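Local coordinates for putative Fe-S biosynthesis protein (Lactobacillus acidophilus, PDB 2QGO) that probably takes part in the biosynthesis of iron-sulphur clusters, at residues A[49-61]-A[106-118]. Residues are numbered along the deposited sequence; the frame is centred on the assembly and turned at random.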
# COMPACT_ATOMS: atom_id res chain seq x y z
N HIS A 49 -10.40 -5.74 0.78
CA HIS A 49 -9.22 -5.87 -0.07
C HIS A 49 -8.36 -4.61 -0.06
O HIS A 49 -8.88 -3.49 0.03
CB HIS A 49 -9.65 -6.17 -1.51
CG HIS A 49 -8.51 -6.28 -2.47
ND1 HIS A 49 -7.48 -7.18 -2.30
CD2 HIS A 49 -8.22 -5.59 -3.59
CE1 HIS A 49 -6.60 -7.04 -3.28
NE2 HIS A 49 -7.02 -6.07 -4.07
N PHE A 50 -7.05 -4.78 -0.14
CA PHE A 50 -6.15 -3.64 -0.13
C PHE A 50 -5.10 -3.71 -1.21
O PHE A 50 -4.84 -4.77 -1.79
CB PHE A 50 -5.44 -3.50 1.22
CG PHE A 50 -6.36 -3.41 2.40
CD1 PHE A 50 -6.96 -4.56 2.92
CD2 PHE A 50 -6.64 -2.19 2.99
CE1 PHE A 50 -7.82 -4.49 4.01
CE2 PHE A 50 -7.50 -2.11 4.10
CZ PHE A 50 -8.09 -3.27 4.60
N SER A 51 -4.48 -2.58 -1.49
CA SER A 51 -3.42 -2.55 -2.48
C SER A 51 -2.40 -1.49 -2.13
O SER A 51 -2.70 -0.53 -1.41
CB SER A 51 -4.00 -2.33 -3.88
OG SER A 51 -4.82 -1.19 -3.94
N ILE A 52 -1.19 -1.70 -2.62
CA ILE A 52 -0.10 -0.75 -2.41
C ILE A 52 0.09 0.00 -3.71
O ILE A 52 0.34 -0.59 -4.75
CB ILE A 52 1.23 -1.47 -2.08
CG1 ILE A 52 1.23 -1.93 -0.62
CG2 ILE A 52 2.41 -0.53 -2.35
CD1 ILE A 52 1.14 -0.77 0.37
N ILE A 53 -0.04 1.32 -3.64
CA ILE A 53 0.13 2.14 -4.82
C ILE A 53 1.44 2.89 -4.65
O ILE A 53 1.68 3.48 -3.61
CB ILE A 53 -1.02 3.18 -4.93
CG1 ILE A 53 -2.36 2.45 -4.90
CG2 ILE A 53 -0.86 4.00 -6.19
CD1 ILE A 53 -2.48 1.32 -5.91
N TRP A 54 2.30 2.84 -5.66
CA TRP A 54 3.56 3.58 -5.55
C TRP A 54 3.60 4.80 -6.47
O TRP A 54 3.06 4.79 -7.57
CB TRP A 54 4.77 2.66 -5.80
CG TRP A 54 4.92 2.15 -7.19
CD1 TRP A 54 4.46 0.96 -7.67
CD2 TRP A 54 5.63 2.78 -8.26
NE1 TRP A 54 4.85 0.80 -8.99
CE2 TRP A 54 5.57 1.90 -9.37
CE3 TRP A 54 6.32 3.99 -8.40
CZ2 TRP A 54 6.17 2.20 -10.60
CZ3 TRP A 54 6.92 4.30 -9.63
CH2 TRP A 54 6.83 3.40 -10.71
N LEU A 55 4.25 5.86 -5.98
CA LEU A 55 4.38 7.10 -6.73
C LEU A 55 5.79 7.65 -6.54
O LEU A 55 6.58 7.10 -5.76
CB LEU A 55 3.38 8.15 -6.22
CG LEU A 55 1.87 7.90 -6.29
CD1 LEU A 55 1.17 9.06 -5.58
CD2 LEU A 55 1.40 7.80 -7.74
N ASP A 56 6.12 8.72 -7.26
CA ASP A 56 7.45 9.31 -7.11
C ASP A 56 7.44 10.57 -6.26
O ASP A 56 8.49 11.05 -5.83
CB ASP A 56 8.07 9.57 -8.48
CG ASP A 56 8.66 8.30 -9.06
OD1 ASP A 56 9.63 7.78 -8.47
OD2 ASP A 56 8.15 7.81 -10.09
N LYS A 57 6.24 11.08 -6.00
CA LYS A 57 6.05 12.26 -5.16
C LYS A 57 4.77 12.03 -4.36
O LYS A 57 3.94 11.19 -4.73
CB LYS A 57 5.92 13.53 -6.01
CG LYS A 57 7.23 13.96 -6.65
CD LYS A 57 7.12 15.33 -7.34
CE LYS A 57 7.41 16.50 -6.38
NZ LYS A 57 6.50 16.53 -5.19
N VAL A 58 4.62 12.75 -3.27
CA VAL A 58 3.45 12.61 -2.42
C VAL A 58 2.17 13.06 -3.11
O VAL A 58 2.17 13.97 -3.94
CB VAL A 58 3.63 13.42 -1.12
CG1 VAL A 58 4.81 12.87 -0.31
CG2 VAL A 58 3.88 14.89 -1.47
N ASP A 59 1.07 12.39 -2.77
CA ASP A 59 -0.25 12.73 -3.30
C ASP A 59 -0.99 13.41 -2.15
O ASP A 59 -1.24 12.79 -1.12
CB ASP A 59 -1.01 11.46 -3.71
CG ASP A 59 -2.35 11.76 -4.37
OD1 ASP A 59 -3.00 12.78 -4.04
OD2 ASP A 59 -2.77 10.95 -5.23
N PRO A 60 -1.32 14.70 -2.30
CA PRO A 60 -2.03 15.41 -1.23
C PRO A 60 -3.35 14.77 -0.78
O PRO A 60 -3.83 15.05 0.32
CB PRO A 60 -2.21 16.83 -1.80
CG PRO A 60 -2.11 16.63 -3.30
CD PRO A 60 -1.01 15.60 -3.42
N ASP A 61 -3.94 13.92 -1.62
CA ASP A 61 -5.18 13.24 -1.24
C ASP A 61 -4.89 12.13 -0.22
O ASP A 61 -5.81 11.57 0.38
CB ASP A 61 -5.86 12.61 -2.46
CG ASP A 61 -6.65 13.63 -3.28
OD1 ASP A 61 -6.66 14.83 -2.93
OD2 ASP A 61 -7.26 13.20 -4.30
N LEU A 106 -5.96 -9.13 7.25
CA LEU A 106 -6.73 -8.08 6.57
C LEU A 106 -6.91 -8.41 5.09
O LEU A 106 -7.98 -8.21 4.53
CB LEU A 106 -6.01 -6.74 6.72
CG LEU A 106 -6.16 -6.06 8.08
CD1 LEU A 106 -5.01 -5.09 8.32
CD2 LEU A 106 -7.50 -5.33 8.12
N ASP A 107 -5.84 -8.90 4.47
CA ASP A 107 -5.88 -9.26 3.06
C ASP A 107 -4.68 -10.14 2.75
O ASP A 107 -3.54 -9.72 2.94
CB ASP A 107 -5.86 -7.99 2.21
CG ASP A 107 -6.11 -8.27 0.74
OD1 ASP A 107 -6.15 -9.45 0.36
OD2 ASP A 107 -6.25 -7.29 -0.03
N GLY A 108 -4.94 -11.36 2.28
CA GLY A 108 -3.87 -12.28 1.96
C GLY A 108 -3.27 -12.12 0.57
O GLY A 108 -2.26 -12.76 0.24
N SER A 109 -3.87 -11.27 -0.25
CA SER A 109 -3.35 -11.05 -1.60
C SER A 109 -3.45 -9.58 -1.99
O SER A 109 -4.28 -9.20 -2.82
CB SER A 109 -4.10 -11.94 -2.60
OG SER A 109 -5.51 -11.88 -2.40
N VAL A 110 -2.59 -8.77 -1.39
CA VAL A 110 -2.54 -7.33 -1.64
C VAL A 110 -1.89 -7.08 -3.00
O VAL A 110 -0.83 -7.63 -3.31
CB VAL A 110 -1.70 -6.59 -0.56
CG1 VAL A 110 -1.71 -5.09 -0.83
CG2 VAL A 110 -2.25 -6.89 0.84
N ASP A 111 -2.53 -6.24 -3.80
CA ASP A 111 -2.01 -5.90 -5.12
C ASP A 111 -1.09 -4.68 -5.09
O ASP A 111 -1.13 -3.87 -4.17
CB ASP A 111 -3.16 -5.62 -6.10
CG ASP A 111 -4.15 -6.76 -6.17
OD1 ASP A 111 -3.73 -7.92 -6.38
OD2 ASP A 111 -5.36 -6.49 -6.03
N ILE A 112 -0.23 -4.58 -6.09
CA ILE A 112 0.68 -3.45 -6.21
C ILE A 112 0.39 -2.76 -7.53
O ILE A 112 0.29 -3.42 -8.57
CB ILE A 112 2.15 -3.89 -6.21
CG1 ILE A 112 2.56 -4.34 -4.80
CG2 ILE A 112 3.03 -2.73 -6.70
CD1 ILE A 112 3.96 -4.91 -4.76
N GLY A 113 0.25 -1.45 -7.50
CA GLY A 113 -0.02 -0.72 -8.72
C GLY A 113 0.79 0.55 -8.88
O GLY A 113 1.02 1.29 -7.93
N ASN A 114 1.24 0.76 -10.11
CA ASN A 114 1.99 1.95 -10.49
C ASN A 114 0.93 3.07 -10.57
O ASN A 114 0.13 3.10 -11.49
CB ASN A 114 2.61 1.74 -11.87
CG ASN A 114 3.32 2.97 -12.39
OD1 ASN A 114 2.93 4.10 -12.11
ND2 ASN A 114 4.37 2.76 -13.18
N GLY A 115 0.95 3.97 -9.59
CA GLY A 115 -0.02 5.05 -9.54
C GLY A 115 -0.16 5.90 -10.79
O GLY A 115 -1.27 6.15 -11.28
N ALA A 116 0.97 6.38 -11.30
CA ALA A 116 0.96 7.21 -12.49
C ALA A 116 0.32 6.44 -13.63
O ALA A 116 -0.53 6.98 -14.34
CB ALA A 116 2.39 7.64 -12.85
N ALA A 117 0.71 5.19 -13.81
CA ALA A 117 0.16 4.38 -14.89
C ALA A 117 -1.36 4.26 -14.76
O ALA A 117 -2.09 4.38 -15.76
CB ALA A 117 0.80 2.99 -14.89
N LEU A 118 -1.84 4.03 -13.54
CA LEU A 118 -3.28 3.93 -13.29
C LEU A 118 -4.01 5.19 -13.74
O LEU A 118 -4.98 5.11 -14.50
CB LEU A 118 -3.54 3.70 -11.80
CG LEU A 118 -3.28 2.26 -11.32
CD1 LEU A 118 -3.25 2.22 -9.80
CD2 LEU A 118 -4.36 1.33 -11.89
O HOH W 1 3.72 5.84 -10.06
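His-49 reaches a carboxylate with each of its ring nitrogens. His-49 NE2 donates to Asp-111 OD2 at 2.6 Å, the oxygen lying close to the imidazole plane while the nitrogen comes in from above the carboxylate plane; His-49 ND1 makes a weak, bent bond to Asp-107 OD2. With CG anti to the backbone N (chi1 178°), the imidazole turns back toward residues 107-111 and comes between the two acids. Asp-107 OD2 also takes the much straighter bond from Phe-50 N, at 2.6 Å and 168°, on its anti side, and Asp-107 OD1 accepts from Ser-109 N in an Asx turn, which ties down the whole carboxylate at the corner of the chain. From there strands 50-55 and 110-114 run parallel. Ile-52 N to Asp-111 O (2.7 Å), Gly-113 N to Ile-52 O and Trp-54 N to Gly-113 O form the ladder, and Gly-115 N to Trp-54 O carries it into the first turn of the helix. Asn-114 caps that helix, its OD1 accepting from Ala-117 N at 3.0 Å. The Trp-54 indole lies against this residue: Asn-114 CA sits over the five-membered ring, 3.8 Å from its centroid, a CH-pi contact, while Asn-114 ND2 comes within 3.2 Å of Trp-54 CZ2. With an alanine in place of Trp-54 the indole is gone, which would probably uncover Asn-114 CA and leave its capping amide less restrained. Beyond the ladder, Ile-53 CG2 and Leu-55 CD2 both pack on Gly-115 CA, each at 3.6 Å, and Phe-50 turns its ring edge to Asp-107 CB. Within the mixed sheet, strand 25-30 runs antiparallel along the other side of 50-55, strand 96-101 flanks 104-114, and helix 115-125 leaves from the end of the parallel pair.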